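Local structure of NDP-N-acetyl-D-galactosaminuronic acid dehydrogenase (Methanosarcina mazei Go1, 3G79) at residues D39-Q50 and G88-I99; G72-L80 and M184-I192. The protein probably oxidises UDP-N-acetyl-mannosamine to the corresponding uronic acid, using two molecules of NAD(+), as a member of the UDP-glucose/GDP-mannose dehydrogenase family. All coordinates share one frame; numbering follows the deposited sequence.

Contact 1: D39-Q50 and G88-I99; sequences DAPCFEKVLGFQ and GKFECTPDFSRI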
loop_
_atom_site.group_PDB
_atom_site.type_symbol
_atom_site.label_atom_id
_atom_site.label_comp_id
_atom_site.label_asym_id
_atom_site.label_seq_id
_atom_site.Cartn_x
_atom_site.Cartn_y
_atom_site.Cartn_z
ATOM N N ASP A 39 -31.286 7.009 -22.345
ATOM C CA ASP A 39 -31.824 8.165 -21.611
ATOM C C ASP A 39 -31.004 9.441 -21.846
ATOM O O ASP A 39 -31.475 10.525 -21.586
ATOM C CB ASP A 39 -31.902 7.876 -20.092
ATOM C CG ASP A 39 -32.705 8.930 -19.344
ATOM O OD1 ASP A 39 -32.216 9.417 -18.279
ATOM O OD2 ASP A 39 -33.813 9.295 -19.847
ATOM N N ALA A 40 -29.764 9.308 -22.315
ATOM C CA ALA A 40 -28.948 10.472 -22.499
ATOM C C ALA A 40 -29.517 11.249 -23.667
ATOM O O ALA A 40 -29.576 10.731 -24.765
ATOM C CB ALA A 40 -27.498 10.071 -22.746
ATOM N N PRO A 41 -29.976 12.491 -23.432
ATOM C CA PRO A 41 -30.396 13.271 -24.588
ATOM C C PRO A 41 -29.076 13.459 -25.286
ATOM O O PRO A 41 -28.050 13.384 -24.627
ATOM C CB PRO A 41 -30.824 14.611 -23.976
ATOM C CG PRO A 41 -30.807 14.417 -22.455
ATOM C CD PRO A 41 -29.797 13.336 -22.230
ATOM N N CYS A 42 -29.053 13.681 -26.583
ATOM C CA CYS A 42 -27.762 13.580 -27.326
ATOM C C CYS A 42 -27.611 12.233 -28.018
ATOM O O CYS A 42 -27.138 12.210 -29.113
ATOM C CB CYS A 42 -26.473 14.045 -26.566
ATOM S SG CYS A 42 -25.196 12.777 -26.025
ATOM N N PHE A 43 -28.051 11.135 -27.420
ATOM C CA PHE A 43 -28.148 9.860 -28.187
ATOM C C PHE A 43 -29.584 9.689 -28.692
ATOM O O PHE A 43 -30.506 10.225 -28.087
ATOM C CB PHE A 43 -27.651 8.661 -27.369
ATOM C CG PHE A 43 -26.174 8.753 -26.973
ATOM C CD1 PHE A 43 -25.224 9.120 -27.892
ATOM C CD2 PHE A 43 -25.766 8.468 -25.673
ATOM C CE1 PHE A 43 -23.898 9.200 -27.542
ATOM C CE2 PHE A 43 -24.411 8.561 -25.285
ATOM C CZ PHE A 43 -23.489 8.934 -26.233
ATOM N N GLU A 44 -29.786 9.001 -29.811
ATOM C CA GLU A 44 -31.139 8.950 -30.401
ATOM C C GLU A 44 -31.873 7.656 -30.076
ATOM O O GLU A 44 -33.062 7.670 -29.747
ATOM C CB GLU A 44 -31.125 9.161 -31.931
ATOM C CG GLU A 44 -30.953 10.616 -32.399
ATOM C CD GLU A 44 -30.681 10.770 -33.918
ATOM O OE1 GLU A 44 -30.458 11.926 -34.351
ATOM O OE2 GLU A 44 -30.691 9.759 -34.672
ATOM N N LYS A 45 -31.162 6.540 -30.195
ATOM C CA LYS A 45 -31.777 5.225 -30.173
ATOM C C LYS A 45 -30.719 4.189 -29.926
ATOM O O LYS A 45 -29.675 4.165 -30.602
ATOM C CB LYS A 45 -32.517 4.905 -31.486
ATOM C CG LYS A 45 -33.030 3.447 -31.550
ATOM C CD LYS A 45 -34.205 3.248 -32.531
ATOM C CE LYS A 45 -35.565 3.252 -31.826
ATOM N NZ LYS A 45 -35.660 2.104 -30.884
ATOM N N VAL A 46 -31.003 3.341 -28.944
ATOM C CA VAL A 46 -30.145 2.241 -28.565
ATOM C C VAL A 46 -30.862 0.938 -28.886
ATOM O O VAL A 46 -32.060 0.810 -28.673
ATOM C CB VAL A 46 -29.807 2.317 -27.053
ATOM C CG1 VAL A 46 -29.017 1.081 -26.569
ATOM C CG2 VAL A 46 -29.086 3.672 -26.711
ATOM N N LEU A 47 -30.113 -0.022 -29.402
ATOM C CA LEU A 47 -30.600 -1.362 -29.616
ATOM C C LEU A 47 -29.921 -2.249 -28.622
ATOM O O LEU A 47 -28.705 -2.147 -28.422
ATOM C CB LEU A 47 -30.244 -1.828 -31.026
ATOM C CG LEU A 47 -30.849 -1.063 -32.216
ATOM C CD1 LEU A 47 -30.256 -1.563 -33.497
ATOM C CD2 LEU A 47 -32.376 -1.156 -32.295
ATOM N N GLY A 48 -30.702 -3.102 -27.969
ATOM C CA GLY A 48 -30.172 -4.168 -27.143
ATOM C C GLY A 48 -30.372 -5.509 -27.855
ATOM O O GLY A 48 -31.477 -5.832 -28.373
ATOM N N PHE A 49 -29.315 -6.305 -27.849
ATOM C CA PHE A 49 -29.285 -7.505 -28.627
ATOM C C PHE A 49 -29.444 -8.752 -27.768
ATOM O O PHE A 49 -28.645 -8.997 -26.839
ATOM C CB PHE A 49 -28.037 -7.511 -29.518
ATOM C CG PHE A 49 -28.119 -6.486 -30.612
ATOM C CD1 PHE A 49 -28.828 -6.763 -31.781
ATOM C CD2 PHE A 49 -27.555 -5.210 -30.436
ATOM C CE1 PHE A 49 -28.963 -5.816 -32.759
ATOM C CE2 PHE A 49 -27.691 -4.254 -31.409
ATOM C CZ PHE A 49 -28.397 -4.539 -32.561
ATOM N N GLN A 50 -30.525 -9.484 -28.080
ATOM C CA GLN A 50 -30.868 -10.804 -27.509
ATOM C C GLN A 50 -31.363 -11.875 -28.521
ATOM O O GLN A 50 -32.307 -11.648 -29.275
ATOM C CB GLN A 50 -31.961 -10.647 -26.456
ATOM C CG GLN A 50 -31.547 -11.022 -25.060
ATOM C CD GLN A 50 -31.141 -12.468 -24.920
ATOM O OE1 GLN A 50 -30.268 -12.795 -24.122
ATOM N NE2 GLN A 50 -31.739 -13.324 -25.697
ATOM N N GLY A 88 -39.481 5.859 -27.036
ATOM C CA GLY A 88 -38.963 5.196 -28.222
ATOM C C GLY A 88 -37.470 5.312 -28.464
ATOM O O GLY A 88 -37.060 5.352 -29.619
ATOM N N LYS A 89 -36.669 5.358 -27.394
ATOM C CA LYS A 89 -35.201 5.446 -27.523
ATOM C C LYS A 89 -34.468 4.102 -27.272
ATOM O O LYS A 89 -33.217 4.005 -27.345
ATOM C CB LYS A 89 -34.634 6.519 -26.576
ATOM C CG LYS A 89 -35.026 7.932 -26.961
ATOM C CD LYS A 89 -34.381 8.914 -26.072
ATOM C CE LYS A 89 -33.030 9.309 -26.613
ATOM N NZ LYS A 89 -32.292 10.126 -25.601
ATOM N N PHE A 90 -35.243 3.085 -26.936
ATOM C CA PHE A 90 -34.674 1.789 -26.672
ATOM C C PHE A 90 -35.594 0.678 -27.160
ATOM O O PHE A 90 -36.813 0.776 -27.063
ATOM C CB PHE A 90 -34.377 1.634 -25.191
ATOM C CG PHE A 90 -33.938 0.258 -24.810
ATOM C CD1 PHE A 90 -32.656 -0.195 -25.111
ATOM C CD2 PHE A 90 -34.810 -0.614 -24.172
ATOM C CE1 PHE A 90 -32.251 -1.460 -24.775
ATOM C CE2 PHE A 90 -34.379 -1.905 -23.818
ATOM C CZ PHE A 90 -33.103 -2.309 -24.131
ATOM N N GLU A 91 -34.980 -0.368 -27.691
ATOM C CA GLU A 91 -35.688 -1.511 -28.237
ATOM C C GLU A 91 -34.755 -2.701 -28.145
ATOM O O GLU A 91 -33.555 -2.569 -28.391
ATOM C CB GLU A 91 -36.047 -1.265 -29.700
ATOM C CG GLU A 91 -36.838 -2.396 -30.336
ATOM C CD GLU A 91 -36.880 -2.310 -31.855
ATOM O OE1 GLU A 91 -37.335 -3.305 -32.495
ATOM O OE2 GLU A 91 -36.443 -1.256 -32.394
ATOM N N CYS A 92 -35.311 -3.846 -27.768
ATOM C CA CYS A 92 -34.588 -5.104 -27.747
ATOM C C CYS A 92 -34.972 -5.906 -28.993
ATOM O O CYS A 92 -36.154 -6.027 -29.340
ATOM C CB CYS A 92 -34.930 -5.866 -26.468
ATOM S SG CYS A 92 -33.894 -7.288 -26.051
ATOM N N THR A 93 -33.961 -6.414 -29.684
ATOM C CA THR A 93 -34.154 -7.186 -30.912
ATOM C C THR A 93 -33.196 -8.377 -30.988
ATOM O O THR A 93 -32.062 -8.288 -30.499
ATOM C CB THR A 93 -34.043 -6.308 -32.177
ATOM O OG1 THR A 93 -34.442 -7.050 -33.349
ATOM C CG2 THR A 93 -32.611 -5.753 -32.356
ATOM N N PRO A 94 -33.692 -9.522 -31.538
ATOM C CA PRO A 94 -32.963 -10.792 -31.831
ATOM C C PRO A 94 -32.159 -10.700 -33.137
ATOM O O PRO A 94 -31.424 -11.624 -33.520
ATOM C CB PRO A 94 -34.111 -11.795 -31.995
ATOM C CG PRO A 94 -35.258 -10.926 -32.581
ATOM C CD PRO A 94 -35.157 -9.685 -31.740
ATOM N N ASP A 95 -32.308 -9.563 -33.794
ATOM C CA ASP A 95 -31.792 -9.357 -35.124
ATOM C C ASP A 95 -30.441 -8.600 -35.146
ATOM O O ASP A 95 -30.374 -7.384 -35.332
ATOM C CB ASP A 95 -32.870 -8.652 -35.973
ATOM C CG ASP A 95 -32.443 -8.460 -37.391
ATOM O OD1 ASP A 95 -31.452 -9.136 -37.779
ATOM O OD2 ASP A 95 -33.097 -7.658 -38.096
ATOM N N PHE A 96 -29.371 -9.377 -35.028
ATOM C CA PHE A 96 -28.000 -8.893 -34.967
ATOM C C PHE A 96 -27.500 -8.137 -36.195
ATOM O O PHE A 96 -26.539 -7.324 -36.104
ATOM C CB PHE A 96 -27.109 -10.061 -34.706
ATOM C CG PHE A 96 -27.157 -10.531 -33.309
ATOM C CD1 PHE A 96 -26.202 -10.106 -32.393
ATOM C CD2 PHE A 96 -28.140 -11.423 -32.893
ATOM C CE1 PHE A 96 -26.220 -10.569 -31.089
ATOM C CE2 PHE A 96 -28.164 -11.877 -31.580
ATOM C CZ PHE A 96 -27.214 -11.448 -30.681
ATOM N N SER A 97 -28.161 -8.405 -37.324
ATOM C CA SER A 97 -27.862 -7.760 -38.605
ATOM C C SER A 97 -27.958 -6.259 -38.479
ATOM O O SER A 97 -27.228 -5.529 -39.141
ATOM C CB SER A 97 -28.782 -8.279 -39.734
ATOM O OG SER A 97 -30.019 -7.587 -39.758
ATOM N N ARG A 98 -28.855 -5.801 -37.623
ATOM C CA ARG A 98 -29.002 -4.366 -37.343
ATOM C C ARG A 98 -27.825 -3.690 -36.606
ATOM O O ARG A 98 -27.847 -2.472 -36.373
ATOM C CB ARG A 98 -30.235 -4.130 -36.489
ATOM C CG ARG A 98 -31.521 -4.538 -37.077
ATOM C CD ARG A 98 -32.508 -3.569 -36.491
ATOM N NE ARG A 98 -33.790 -4.170 -36.212
ATOM C CZ ARG A 98 -34.740 -3.586 -35.491
ATOM N NH1 ARG A 98 -34.545 -2.359 -34.967
ATOM N NH2 ARG A 98 -35.895 -4.251 -35.322
ATOM N N ILE A 99 -26.846 -4.469 -36.172
ATOM C CA ILE A 99 -25.578 -3.891 -35.717
ATOM C C ILE A 99 -25.097 -2.985 -36.857
ATOM O O ILE A 99 -24.610 -1.854 -36.644
ATOM C CB ILE A 99 -24.529 -5.001 -35.391
ATOM C CG1 ILE A 99 -24.882 -5.704 -34.067
ATOM C CG2 ILE A 99 -23.101 -4.449 -35.376
ATOM C CD1 ILE A 99 -24.314 -7.115 -34.000
HETATM O O HOH W 1 -33.979 11.548 -23.675
#
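Lys89 sets off with CG beside its backbone N (chi1 -68°) and bends once, at chi3 (89°), which lays its chain along the carbonyl of Glu44 and carries NZ to the turn before strand 45-49. There Lys89 NZ donates to Ala40 O at 2.9 Å, from above the carbonyl plane. Phe43 N reaches the same oxygen from the opposite face. NZ also makes a weak bond to Phe43 O and meets a water. With an alanine here, Ala40 O would probably lose one of its two donors and the turn its side-chain tie to the start of strand 90-93. Beyond it, strands 45-49 and 90-93 pair in parallel. Gly48 bonds through both of its backbone polar atoms, its N 2.9 Å from Glu91 O and its O 2.9 Å from Thr93 N. The Phe49 ring takes Ile99 CG1 over one face, 4.2 Å from the centroid, while Asp95 O lies at its edge. On the same face of the sheet, Glu91 forms a salt bridge with Arg98, through weak hydrogen bonds, and a long one with Lys45. This is the edge of a Rossmann-type sheet: strand 90-93 is outermost within the chain, strand 20-24 flanks 45-49, helix 77-86 packs against Phe90 and helix 124-136 against Phe96.

Contact 2: G72-L80 and M184-I192; sequences GEEPGLEEL and MVGRLLKNI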
loop_
_atom_site.group_PDB
_atom_site.type_symbol
_atom_site.label_atom_id
_atom_site.label_comp_id
_atom_site.label_asym_id
_atom_site.label_seq_id
_atom_site.Cartn_x
_atom_site.Cartn_y
_atom_site.Cartn_z
ATOM N N GLY A 72 -35.143 -7.064 -8.098
ATOM C CA GLY A 72 -35.276 -5.631 -7.771
ATOM C C GLY A 72 -33.931 -4.904 -7.777
ATOM O O GLY A 72 -33.006 -5.259 -7.036
ATOM N N GLU A 73 -33.804 -3.886 -8.618
ATOM C CA GLU A 73 -32.511 -3.244 -8.792
ATOM C C GLU A 73 -32.631 -1.753 -8.731
ATOM O O GLU A 73 -33.513 -1.199 -9.373
ATOM C CB GLU A 73 -31.918 -3.622 -10.149
ATOM C CG GLU A 73 -30.665 -2.867 -10.500
ATOM C CD GLU A 73 -29.601 -3.045 -9.463
ATOM O OE1 GLU A 73 -29.203 -4.196 -9.222
ATOM O OE2 GLU A 73 -29.162 -2.035 -8.882
ATOM N N GLU A 74 -31.731 -1.116 -7.973
ATOM C CA GLU A 74 -31.550 0.341 -8.021
ATOM C C GLU A 74 -32.888 0.926 -8.370
ATOM O O GLU A 74 -32.983 1.678 -9.336
ATOM C CB GLU A 74 -30.532 0.757 -9.116
ATOM C CG GLU A 74 -29.124 1.096 -8.620
ATOM C CD GLU A 74 -29.082 2.298 -7.653
ATOM O OE1 GLU A 74 -29.034 2.077 -6.414
ATOM O OE2 GLU A 74 -29.113 3.461 -8.127
ATOM N N PRO A 75 -33.926 0.563 -7.595
ATOM C CA PRO A 75 -35.338 0.724 -7.997
ATOM C C PRO A 75 -35.589 2.010 -8.777
ATOM O O PRO A 75 -36.496 2.803 -8.451
ATOM C CB PRO A 75 -36.110 0.657 -6.667
ATOM C CG PRO A 75 -35.262 -0.297 -5.810
ATOM C CD PRO A 75 -33.799 0.006 -6.225
ATOM N N GLY A 76 -34.731 2.197 -9.776
ATOM C CA GLY A 76 -34.958 3.077 -10.899
ATOM C C GLY A 76 -34.817 2.268 -12.186
ATOM O O GLY A 76 -35.186 2.748 -13.267
ATOM N N LEU A 77 -34.300 1.038 -12.080
ATOM C CA LEU A 77 -34.026 0.266 -13.291
ATOM C C LEU A 77 -35.281 0.101 -14.124
ATOM O O LEU A 77 -35.339 0.605 -15.239
ATOM C CB LEU A 77 -33.337 -1.077 -13.024
ATOM C CG LEU A 77 -32.955 -1.825 -14.325
ATOM C CD1 LEU A 77 -32.326 -0.912 -15.398
ATOM C CD2 LEU A 77 -32.046 -3.012 -14.076
ATOM N N GLU A 78 -36.295 -0.548 -13.573
ATOM C CA GLU A 78 -37.569 -0.722 -14.277
ATOM C C GLU A 78 -38.200 0.609 -14.738
ATOM O O GLU A 78 -38.872 0.664 -15.780
ATOM C CB GLU A 78 -38.544 -1.529 -13.414
ATOM C CG GLU A 78 -39.827 -1.899 -14.143
ATOM C CD GLU A 78 -40.244 -3.366 -13.960
ATOM O OE1 GLU A 78 -39.440 -4.193 -13.440
ATOM O OE2 GLU A 78 -41.379 -3.679 -14.363
ATOM N N GLU A 79 -37.980 1.680 -13.970
ATOM C CA GLU A 79 -38.549 2.995 -14.321
ATOM C C GLU A 79 -37.746 3.635 -15.466
ATOM O O GLU A 79 -38.308 4.271 -16.352
ATOM C CB GLU A 79 -38.621 3.925 -13.100
ATOM C CG GLU A 79 -39.562 3.430 -11.971
ATOM C CD GLU A 79 -38.891 2.461 -10.956
ATOM O OE1 GLU A 79 -39.448 2.317 -9.839
ATOM O OE2 GLU A 79 -37.832 1.845 -11.264
ATOM N N LEU A 80 -36.433 3.432 -15.435
ATOM C CA LEU A 80 -35.565 3.862 -16.506
ATOM C C LEU A 80 -35.959 3.185 -17.842
ATOM O O LEU A 80 -36.172 3.876 -18.833
ATOM C CB LEU A 80 -34.104 3.606 -16.131
ATOM C CG LEU A 80 -33.049 4.204 -17.067
ATOM C CD1 LEU A 80 -33.359 5.648 -17.437
ATOM C CD2 LEU A 80 -31.637 4.063 -16.486
ATOM N N MET A 184 -21.756 -3.163 -8.658
ATOM C CA MET A 184 -22.451 -4.231 -7.908
ATOM C C MET A 184 -23.960 -4.143 -8.002
ATOM O O MET A 184 -24.523 -3.047 -8.117
ATOM C CB MET A 184 -21.979 -4.390 -6.445
ATOM C CG MET A 184 -21.597 -3.113 -5.696
ATOM S SD MET A 184 -21.221 -3.377 -3.921
ATOM C CE MET A 184 -22.889 -3.477 -3.227
ATOM N N VAL A 185 -24.603 -5.316 -7.978
ATOM C CA VAL A 185 -26.063 -5.399 -8.020
ATOM C C VAL A 185 -26.627 -4.629 -6.831
ATOM O O VAL A 185 -25.944 -4.493 -5.803
ATOM C CB VAL A 185 -26.584 -6.846 -8.048
ATOM C CG1 VAL A 185 -26.366 -7.456 -9.428
ATOM C CG2 VAL A 185 -25.912 -7.694 -6.961
ATOM N N GLY A 186 -27.847 -4.102 -6.989
ATOM C CA GLY A 186 -28.424 -3.188 -6.004
ATOM C C GLY A 186 -27.874 -1.762 -6.106
ATOM O O GLY A 186 -28.528 -0.805 -5.654
ATOM N N ARG A 187 -26.677 -1.625 -6.689
ATOM C CA ARG A 187 -26.028 -0.324 -6.879
ATOM C C ARG A 187 -25.644 -0.057 -8.364
ATOM O O ARG A 187 -24.643 0.615 -8.639
ATOM C CB ARG A 187 -24.773 -0.205 -5.982
ATOM C CG ARG A 187 -24.962 -0.214 -4.435
ATOM C CD ARG A 187 -23.624 0.210 -3.727
ATOM N NE ARG A 187 -23.464 -0.219 -2.328
ATOM C CZ ARG A 187 -22.288 -0.341 -1.691
ATOM N NH1 ARG A 187 -21.136 -0.080 -2.303
ATOM N NH2 ARG A 187 -22.259 -0.728 -0.419
ATOM N N LEU A 188 -26.424 -0.596 -9.308
ATOM C CA LEU A 188 -26.053 -0.564 -10.746
ATOM C C LEU A 188 -26.053 0.849 -11.373
ATOM O O LEU A 188 -25.027 1.317 -11.890
ATOM C CB LEU A 188 -26.911 -1.538 -11.580
ATOM C CG LEU A 188 -26.398 -2.909 -12.092
ATOM C CD1 LEU A 188 -25.331 -3.528 -11.250
ATOM C CD2 LEU A 188 -27.524 -3.939 -12.281
ATOM N N LEU A 189 -27.201 1.515 -11.321
ATOM C CA LEU A 189 -27.336 2.850 -11.862
ATOM C C LEU A 189 -26.320 3.876 -11.342
ATOM O O LEU A 189 -25.771 4.633 -12.143
ATOM C CB LEU A 189 -28.760 3.351 -11.701
ATOM C CG LEU A 189 -29.716 3.020 -12.835
ATOM C CD1 LEU A 189 -29.777 1.543 -13.105
ATOM C CD2 LEU A 189 -31.132 3.574 -12.554
ATOM N N LYS A 190 -26.045 3.906 -10.037
ATOM C CA LYS A 190 -25.144 4.948 -9.551
ATOM C C LYS A 190 -23.695 4.605 -9.717
ATOM O O LYS A 190 -22.868 5.510 -9.863
ATOM C CB LYS A 190 -25.436 5.464 -8.120
ATOM C CG LYS A 190 -25.794 4.442 -7.053
ATOM C CD LYS A 190 -26.671 5.119 -5.985
ATOM C CE LYS A 190 -27.883 5.855 -6.624
ATOM N NZ LYS A 190 -28.554 6.858 -5.711
ATOM N N ASN A 191 -23.380 3.313 -9.688
ATOM C CA ASN A 191 -22.012 2.870 -9.985
ATOM C C ASN A 191 -21.584 3.335 -11.384
ATOM O O ASN A 191 -20.578 4.013 -11.535
ATOM C CB ASN A 191 -21.879 1.347 -9.858
ATOM C CG ASN A 191 -21.840 0.867 -8.409
ATOM O OD1 ASN A 191 -21.741 -0.324 -8.167
ATOM N ND2 ASN A 191 -21.908 1.786 -7.455
ATOM N N ILE A 192 -22.370 2.982 -12.399
ATOM C CA ILE A 192 -22.088 3.412 -13.758
ATOM C C ILE A 192 -21.992 4.945 -13.852
ATOM O O ILE A 192 -21.125 5.462 -14.552
ATOM C CB ILE A 192 -23.156 2.898 -14.743
ATOM C CG1 ILE A 192 -23.331 1.369 -14.614
ATOM C CG2 ILE A 192 -22.833 3.367 -16.180
ATOM C CD1 ILE A 192 -24.373 0.803 -15.479
#
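Glu73 lies across the side chain of Leu188 at about a right angle, its CG 3.8 Å from Leu188 CD2. Its carboxylate grips the turn that leads into helix 188-194. Glu73 CG is anti to its backbone N (chi1 172°), and a bend at chi2 (57°) swings the carboxylate round to the backbone of that turn. Glu73 OE1 accepts from Gly186 N at 2.6 Å through its syn lone pair. Glu73 OE2 accepts from Leu188 N at 3.1 Å in a nearly straight bond (168°), but the donor sits above the carboxylate plane. One carboxylate thus satisfies two backbone N-H groups, one in the type II turn from Met184 to Arg187 and one in the first turn of the helix. Its negative charge there would probably be favoured by the helix dipole. Glu74 follows with its CG 3.3 Å from Leu189 N. Glu74 OE2 lies over the chain of Lys190, 3.1 Å from Lys190 CE, while the two charges stay beyond salt-bridge range. Toward helix 77-86 the contact turns apolar. Leu189 CD2 meets Leu80 CD2 at 4.0 Å, the two leucine side chains running alongside with opposed directions. The contact therefore joins the start of helix 77-86 to the start of helix 188-194 within the NAD-binding domain. Helix 30-39 lies against both, with Val35 and Leu36 touching Leu80, and Pro32 touching Leu188.

Overall arrangement
From the N terminus, the chain runs through strand 20-24 and helix 30-39 into the first segment of contact 1. Contact 1 closes the excursion between strands 45-49 and 90-93, which holds helices 59-63 and 77-86 and no strand. Contact 2 begins inside that excursion, at 72-80, and closes a much longer one of 103 residues at 184-192. The two therefore cross and do not nest. Helix 77-86 links them, since its start belongs to contact 2 and strand 90-93 follows it in the chain. They also touch directly, Asp39 CB lying 3.8 Å from Leu80 CD1. Together they tie the edge of the sheet to helix 188-194.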